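Local structure of glutathione S-transferase delta (Bombyx mori, 3VK9) at residues P13-L18 with S164-E169; E66-I71 with F101-L106. The protein probably catalyses the conjugation of glutathione to electrophilic compounds, working as a homodimer of the delta class of glutathione transferases. All coordinates share one frame; numbering follows the deposited sequence. Where two conformers were deposited one is given.

Contact 1: residues P13-L18 with S164-E169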
ATOM      1  N   PRO A  13       5.081  -9.398   6.678  1.00 11.14           N
ATOM      2  CA  PRO A  13       3.661  -9.042   6.801  1.00  7.74           C
ATOM      3  C   PRO A  13       2.922  -9.932   7.787  1.00 14.00           C
ATOM      4  O   PRO A  13       2.002  -9.456   8.437  1.00 10.44           O
ATOM      5  CB  PRO A  13       3.120  -9.210   5.369  1.00 19.94           C
ATOM      6  CG  PRO A  13       4.230  -9.824   4.581  1.00 17.75           C
ATOM      7  CD  PRO A  13       5.500  -9.466   5.272  1.00 13.27           C
ATOM      8  N   CYS A  14       3.325 -11.197   7.915  1.00 13.34           N
ATOM      9  CA  CYS A  14       2.711 -12.069   8.908  1.00  9.12           C
ATOM     10  C   CYS A  14       3.006 -11.581  10.317  1.00  9.09           C
ATOM     11  O   CYS A  14       2.133 -11.592  11.161  1.00 11.12           O
ATOM     12  CB  CYS A  14       3.200 -13.510   8.753  1.00  7.30           C
ATOM     13  SG  CYS A  14       2.488 -14.329   7.305  1.00 12.91           S
ATOM     14  N   ARG A  15       4.254 -11.191  10.563  1.00 11.23           N
ATOM     15  CA  ARG A  15       4.657 -10.675  11.863  1.00  9.76           C
ATOM     16  C   ARG A  15       3.918  -9.378  12.228  1.00 12.98           C
ATOM     17  O   ARG A  15       3.691  -9.095  13.399  1.00 18.45           O
ATOM     18  CB  ARG A  15       6.187 -10.498  11.920  1.00  7.72           C
ATOM     19  CG  ARG A  15       6.934 -11.853  11.910  1.00  8.82           C
ATOM     20  CD  ARG A  15       8.454 -11.717  12.031  1.00  8.81           C
ATOM     21  NE  ARG A  15       9.107 -11.682  10.727  1.00 14.34           N
ATOM     22  CZ  ARG A  15       9.739 -10.630  10.230  1.00 15.28           C
ATOM     23  NH1 ARG A  15       9.822  -9.496  10.934  1.00 17.68           N
ATOM     24  NH2 ARG A  15      10.311 -10.714   9.036  1.00 10.25           N
ATOM     25  N   ALA A  16       3.571  -8.578  11.228  1.00  8.94           N
ATOM     26  CA  ALA A  16       2.779  -7.374  11.471  1.00 10.81           C
ATOM     27  C   ALA A  16       1.454  -7.761  12.123  1.00 11.97           C
ATOM     28  O   ALA A  16       1.001  -7.140  13.096  1.00 12.97           O
ATOM     29  CB  ALA A  16       2.530  -6.621  10.174  1.00  9.41           C
ATOM     30  N   VAL A  17       0.847  -8.818  11.600  1.00  9.06           N
ATOM     31  CA  VAL A  17      -0.416  -9.283  12.146  1.00 10.30           C
ATOM     32  C   VAL A  17      -0.242  -9.945  13.519  1.00  6.94           C
ATOM     33  O   VAL A  17      -1.061  -9.743  14.409  1.00 10.84           O
ATOM     34  CB  VAL A  17      -1.134 -10.230  11.152  1.00  6.98           C
ATOM     35  CG1 VAL A  17      -2.420 -10.720  11.740  1.00  7.26           C
ATOM     36  CG2 VAL A  17      -1.366  -9.507   9.820  1.00  7.08           C
ATOM     37  N   LEU A  18       0.804 -10.748  13.690  1.00  9.22           N
ATOM     38  CA  LEU A  18       1.050 -11.352  15.000  1.00 10.46           C
ATOM     39  C   LEU A  18       1.225 -10.255  16.055  1.00 12.65           C
ATOM     40  O   LEU A  18       0.656 -10.326  17.127  1.00 11.98           O
ATOM     41  CB  LEU A  18       2.253 -12.302  14.956  1.00  7.64           C
ATOM     42  CG  LEU A  18       1.978 -13.505  14.046  1.00 17.32           C
ATOM     43  CD1 LEU A  18       3.252 -14.306  13.734  1.00 11.91           C
ATOM     44  CD2 LEU A  18       0.902 -14.381  14.672  1.00 14.28           C
ATOM     45  N   SER A 164       8.745  -4.862   8.979  1.00 12.89           N
ATOM     46  CA  SER A 164       9.576  -4.613   7.789  1.00 11.25           C
ATOM     47  C   SER A 164      11.029  -4.263   8.151  1.00  9.98           C
ATOM     48  O   SER A 164      11.960  -4.977   7.767  1.00 13.80           O
ATOM     49  CB  SER A 164       8.968  -3.495   6.945  1.00  8.46           C
ATOM     50  OG  SER A 164       7.679  -3.861   6.503  1.00 12.45           O
ATOM     51  N   VAL A 165      11.211  -3.175   8.897  1.00 10.12           N
ATOM     52  CA  VAL A 165      12.549  -2.704   9.291  1.00 10.12           C
ATOM     53  C   VAL A 165      13.410  -3.767   9.966  1.00 16.74           C
ATOM     54  O   VAL A 165      14.599  -3.901   9.654  1.00 14.42           O
ATOM     55  CB  VAL A 165      12.509  -1.457  10.215  1.00  7.78           C
ATOM     56  CG1 VAL A 165      13.919  -1.113  10.686  1.00  8.79           C
ATOM     57  CG2 VAL A 165      11.865  -0.252   9.502  1.00 10.09           C
ATOM     58  N   SER A 166      12.822  -4.528  10.886  1.00 13.79           N
ATOM     59  CA  SER A 166      13.573  -5.615  11.518  1.00  8.76           C
ATOM     60  C   SER A 166      14.120  -6.626  10.491  1.00 12.12           C
ATOM     61  O   SER A 166      15.251  -7.100  10.619  1.00 14.76           O
ATOM     62  CB  SER A 166      12.748  -6.302  12.628  1.00 11.70           C
ATOM     63  OG  SER A 166      11.631  -7.029  12.117  1.00 10.77           O
ATOM     64  N   SER A 167      13.333  -6.940   9.461  1.00  9.36           N
ATOM     65  CA  SER A 167      13.799  -7.862   8.426  1.00 13.59           C
ATOM     66  C   SER A 167      15.148  -7.441   7.810  1.00 17.54           C
ATOM     67  O   SER A 167      15.880  -8.281   7.290  1.00 17.32           O
ATOM     68  CB  SER A 167      12.753  -8.022   7.321  1.00 16.66           C
ATOM     69  OG  SER A 167      11.477  -8.249   7.870  1.00 17.74           O
ATOM     70  N   LEU A 168      15.474  -6.148   7.875  1.00 14.13           N
ATOM     71  CA  LEU A 168      16.736  -5.645   7.324  1.00 12.82           C
ATOM     72  C   LEU A 168      17.961  -6.199   8.057  1.00 17.78           C
ATOM     73  O   LEU A 168      19.072  -6.139   7.539  1.00 16.30           O
ATOM     74  CB  LEU A 168      16.782  -4.107   7.378  1.00 20.16           C
ATOM     75  CG  LEU A 168      16.211  -3.302   6.210  1.00 19.46           C
ATOM     76  CD1 LEU A 168      14.770  -3.703   5.955  1.00 16.93           C
ATOM     77  CD2 LEU A 168      16.306  -1.799   6.491  1.00 13.30           C
ATOM     78  N   GLU A 169      17.762  -6.711   9.268  1.00 12.31           N
ATOM     79  CA  GLU A 169      18.864  -7.305  10.023  1.00 15.14           C
ATOM     80  C   GLU A 169      19.405  -8.562   9.336  1.00 17.28           C
ATOM     81  O   GLU A 169      20.487  -9.033   9.651  1.00 17.41           O
ATOM     82  CB  GLU A 169      18.438  -7.636  11.461  1.00 17.62           C
ATOM     83  CG  GLU A 169      18.061  -6.433  12.320  1.00 19.16           C
ATOM     84  CD  GLU A 169      17.798  -6.835  13.769  1.00 21.44           C
ATOM     85  OE1 GLU A 169      17.872  -8.042  14.061  1.00 22.06           O
ATOM     86  OE2 GLU A 169      17.525  -5.965  14.614  1.00 24.02           O
TER
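Arg15 NH2 donates to Ser167 OG over 3.0 Å, and the N-H...O angle of 172° makes this an almost straight bond. The hydroxyl lies in the guanidinium plane, so it is met at the edge of the group and not over a face. Ser167 OG is also hydrogen-bonded to Ala163 O, one turn back on its own helix. The second link is poorer: Arg15 NH1 stands 3.3 Å from Ser166 OG, and an angle of 121° leaves it a weak bond. The two serine hydroxyls thus spread along one edge of the guanidinium, each near a different terminal nitrogen. The Arg15 chain runs extended from CA to CD and then bends at chi3, -93°, which swings the guanidinium toward the serines. Several further acceptors surround this cation: NH1 also bonds to Ala163 O and Asn199 OD1, and NH2 to Gly10 O. Ser166 OG in turn meets Ile162 O and Asn199 ND2. The buried charge is therefore met by neutral oxygens from several chain segments. Two three-residue backbone bonds, Leu168 N to Val165 O at 3.0 Å and Glu169 N to Ser166 O at 2.9 Å, run through the serines, and Leu168 and Glu169 are in 3-10 conformation. The contact bridges helix 12-24 of the thioredoxin-like domain and helix 156-167 of the helical domain, while helix 195-213 packs on both, with Ala198 against Leu18, Leu203 against Ser166 and Phe206 against Ser167.

Contact 2: residues E66-I71 with F101-L106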
ATOM      1  N   GLU A  66      -4.047  -8.860   2.619  1.00 15.75           N
ATOM      2  CA  GLU A  66      -3.078  -7.785   2.746  1.00 11.16           C
ATOM      3  C   GLU A  66      -2.898  -7.515   4.240  1.00 13.54           C
ATOM      4  O   GLU A  66      -3.842  -7.119   4.919  1.00 12.51           O
ATOM      5  CB  GLU A  66      -3.569  -6.544   2.000  1.00  9.74           C
ATOM      6  CG  GLU A  66      -3.571  -6.730   0.480  1.00 14.30           C
ATOM      7  CD  GLU A  66      -2.146  -6.683  -0.111  1.00 16.51           C
ATOM      8  OE1 GLU A  66      -1.234  -6.164   0.573  1.00 12.17           O
ATOM      9  OE2 GLU A  66      -1.938  -7.170  -1.241  1.00 17.97           O
ATOM     10  N   SER A  67      -1.688  -7.747   4.740  1.00  9.71           N
ATOM     11  CA  SER A  67      -1.398  -7.600   6.159  1.00  9.91           C
ATOM     12  C   SER A  67      -1.923  -6.254   6.645  1.00  8.73           C
ATOM     13  O   SER A  67      -2.503  -6.155   7.717  1.00  9.57           O
ATOM     14  CB  SER A  67       0.107  -7.689   6.417  1.00  6.99           C
ATOM     15  OG  SER A  67       0.788  -6.709   5.657  1.00  8.39           O
ATOM     16  N   ARG A  68      -1.730  -5.221   5.836  1.00  6.57           N
ATOM     17  CA  ARG A  68      -2.075  -3.862   6.256  1.00  6.09           C
ATOM     18  C   ARG A  68      -3.571  -3.583   6.307  1.00 15.66           C
ATOM     19  O   ARG A  68      -3.996  -2.691   7.028  1.00 16.85           O
ATOM     20  CB  ARG A  68      -1.305  -2.828   5.421  1.00  5.90           C
ATOM     21  CG  ARG A  68       0.210  -2.962   5.660  1.00  8.21           C
ATOM     22  CD  ARG A  68       1.052  -2.266   4.605  1.00 12.49           C
ATOM     23  NE  ARG A  68       2.463  -2.616   4.729  1.00  9.07           N
ATOM     24  CZ  ARG A  68       3.020  -3.677   4.149  1.00  8.73           C
ATOM     25  NH1 ARG A  68       2.281  -4.505   3.404  1.00  6.39           N
ATOM     26  NH2 ARG A  68       4.313  -3.927   4.330  1.00 10.13           N
ATOM     27  N   ALA A  69      -4.363  -4.346   5.549  1.00  9.33           N
ATOM     28  CA  ALA A  69      -5.818  -4.345   5.723  1.00  9.25           C
ATOM     29  C   ALA A  69      -6.266  -5.214   6.915  1.00 13.72           C
ATOM     30  O   ALA A  69      -7.277  -4.919   7.559  1.00  8.74           O
ATOM     31  CB  ALA A  69      -6.522  -4.799   4.442  1.00  7.03           C
ATOM     32  N   ILE A  70      -5.536  -6.299   7.182  1.00 10.03           N
ATOM     33  CA  ILE A  70      -5.882  -7.191   8.289  1.00  8.73           C
ATOM     34  C   ILE A  70      -5.695  -6.481   9.638  1.00 14.52           C
ATOM     35  O   ILE A  70      -6.549  -6.572  10.537  1.00 12.15           O
ATOM     36  CB  ILE A  70      -5.003  -8.465   8.290  1.00  8.83           C
ATOM     37  CG1 ILE A  70      -5.302  -9.352   7.080  1.00 13.89           C
ATOM     38  CG2 ILE A  70      -5.159  -9.224   9.632  1.00 11.55           C
ATOM     39  CD1 ILE A  70      -4.260 -10.497   6.836  1.00  8.39           C
ATOM     40  N   ILE A  71      -4.572  -5.787   9.798  1.00  8.81           N
ATOM     41  CA  ILE A  71      -4.283  -5.168  11.088  1.00  6.80           C
ATOM     42  C   ILE A  71      -5.267  -4.045  11.406  1.00 10.64           C
ATOM     43  O   ILE A  71      -5.665  -3.876  12.557  1.00  8.87           O
ATOM     44  CB  ILE A  71      -2.800  -4.687  11.227  1.00 12.56           C
ATOM     45  CG1 ILE A  71      -2.500  -3.536  10.260  1.00 15.12           C
ATOM     46  CG2 ILE A  71      -1.835  -5.862  11.017  1.00 12.52           C
ATOM     47  CD1 ILE A  71      -1.021  -3.158  10.147  1.00 13.06           C
ATOM     48  N   PHE A 101       3.399   4.123   3.058  1.00 11.60           N
ATOM     49  CA  PHE A 101       4.851   4.295   2.999  1.00  7.80           C
ATOM     50  C   PHE A 101       5.549   2.945   3.179  1.00  6.01           C
ATOM     51  O   PHE A 101       6.490   2.611   2.463  1.00 10.40           O
ATOM     52  CB  PHE A 101       5.302   5.263   4.091  1.00 10.34           C
ATOM     53  CG  PHE A 101       6.790   5.286   4.309  1.00  8.33           C
ATOM     54  CD1 PHE A 101       7.638   5.943   3.405  1.00  8.22           C
ATOM     55  CD2 PHE A 101       7.347   4.691   5.440  1.00 11.60           C
ATOM     56  CE1 PHE A 101       9.015   5.984   3.618  1.00 10.81           C
ATOM     57  CE2 PHE A 101       8.724   4.716   5.658  1.00  6.66           C
ATOM     58  CZ  PHE A 101       9.559   5.366   4.735  1.00 11.07           C
ATOM     59  N   ASP A 102       5.086   2.182   4.162  1.00  9.87           N
ATOM     60  CA  ASP A 102       5.625   0.858   4.437  1.00  9.59           C
ATOM     61  C   ASP A 102       5.548  -0.072   3.207  1.00 11.12           C
ATOM     62  O   ASP A 102       6.578  -0.558   2.718  1.00 12.05           O
ATOM     63  CB  ASP A 102       4.909   0.225   5.639  1.00  9.08           C
ATOM     64  CG  ASP A 102       5.473  -1.149   5.994  1.00 18.54           C
ATOM     65  OD1 ASP A 102       6.720  -1.315   5.886  1.00 15.26           O
ATOM     66  OD2 ASP A 102       4.669  -2.042   6.366  1.00 12.53           O
ATOM     67  N   ILE A 103       4.348  -0.309   2.686  1.00 12.96           N
ATOM     68  CA  ILE A 103       4.219  -1.239   1.559  1.00  7.09           C
ATOM     69  C   ILE A 103       4.848  -0.719   0.244  1.00  6.58           C
ATOM     70  O   ILE A 103       5.562  -1.450  -0.437  1.00  6.90           O
ATOM     71  CB  ILE A 103       2.748  -1.657   1.305  1.00 10.92           C
ATOM     72  CG1 ILE A 103       2.695  -2.789   0.268  1.00 10.10           C
ATOM     73  CG2 ILE A 103       1.905  -0.450   0.878  1.00  9.70           C
ATOM     74  CD1 ILE A 103       1.316  -3.461   0.115  1.00  7.78           C
ATOM     75  N   GLY A 104       4.583   0.536  -0.096  1.00  6.57           N
ATOM     76  CA  GLY A 104       4.958   1.071  -1.398  1.00  9.93           C
ATOM     77  C   GLY A 104       6.373   1.597  -1.505  1.00 14.18           C
ATOM     78  O   GLY A 104       6.934   1.709  -2.597  1.00 10.99           O
ATOM     79  N   THR A 105       6.963   1.914  -0.364  1.00 10.59           N
ATOM     80  CA  THR A 105       8.284   2.513  -0.373  1.00 13.66           C
ATOM     81  C   THR A 105       9.317   1.704   0.401  1.00 15.50           C
ATOM     82  O   THR A 105      10.227   1.137  -0.201  1.00  9.71           O
ATOM     83  CB  THR A 105       8.257   3.966   0.150  1.00 14.67           C
ATOM     84  OG1 THR A 105       7.383   4.752  -0.678  1.00 12.63           O
ATOM     85  CG2 THR A 105       9.666   4.584   0.133  1.00 13.37           C
ATOM     86  N   LEU A 106       9.180   1.632   1.722  1.00 12.70           N
ATOM     87  CA  LEU A 106      10.221   1.007   2.530  0.65 16.36           C
ATOM     88  C   LEU A 106      10.361  -0.479   2.224  1.00 16.30           C
ATOM     89  O   LEU A 106      11.434  -0.947   1.824  1.00 13.75           O
ATOM     90  CB  LEU A 106      10.003   1.246   4.031  0.65 15.12           C
ATOM     91  CG  LEU A 106      11.266   1.007   4.869  0.65 11.92           C
ATOM     92  CD1 LEU A 106      11.458   2.111   5.887  0.65 13.05           C
ATOM     93  CD2 LEU A 106      11.267  -0.375   5.540  0.65  9.83           C
TER
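The junction between the thioredoxin-like and all-helical domains is crossed here by a salt bridge, from Arg68 in the first turn of helix 67-78 to Asp102 in helix 89-119. Arg68 NE and NH2 both grip Asp102 OD2, each at 2.8 Å, in a side-on clasp that converges on one oxygen. Sharing that acceptor bends both N-H...O angles to about 140°. OD2 lies close to the guanidinium plane, but both nitrogens approach it from the same face of the carboxylate, and the two flat groups are 54° apart. Asp102 presents the carboxylate with CG anti to its backbone N, chi1 -178°, and Ser160 OG adds a further hydrogen bond to OD2. Ile103 supplies the other half of the contact. Ile103 CB sits over one guanidinium face, off-centre toward the rim and 3.5 Å from Arg68 CZ, and Ile103 CD1 comes within 3.6 Å of Arg68 NH1. Ile103 CD1 also lies 3.7 Å from Glu66 OE1, on the N-cap residue of helix 67-78. One side of the charged group is thus covered by hydrocarbon while its edge is paired. Tyr100 of the second subunit packs on Glu66 and Arg68, and Ile103 meets Ile103 of that subunit, so the dimer interface borders the contact. The 3.0 Å bond from Leu106 N to Phe101 O spans five residues and marks a pi-type turn in helix 89-119. Such docking of a thioredoxin-like domain against the long first helix of an all-helical domain is the hallmark of the cytosolic glutathione transferase fold.

In the fold
Contact 1 and contact 2 join the same two domains at centres about 11 Å apart, and contact 2 is nested inside the chain loop that contact 1 closes. A probable hydrogen bond, Ser164 OG to Asp102 OD1 at 2.8 Å, connects their helical-domain halves. On the thioredoxin-like side, Pro13 O lies 3.3 Å from Ser67 CB, and Val17 CG1 packs 3.8 Å from Ile70 CG2. Arg15 and Arg68 cross the domain boundary from these two adjoining helices. In relatives, the starts of helices 12-24 and 67-78 border the glutathione site, so Glu66 and Ser67 probably lie at the site itself, with the two arginines reaching the helical domain beyond it.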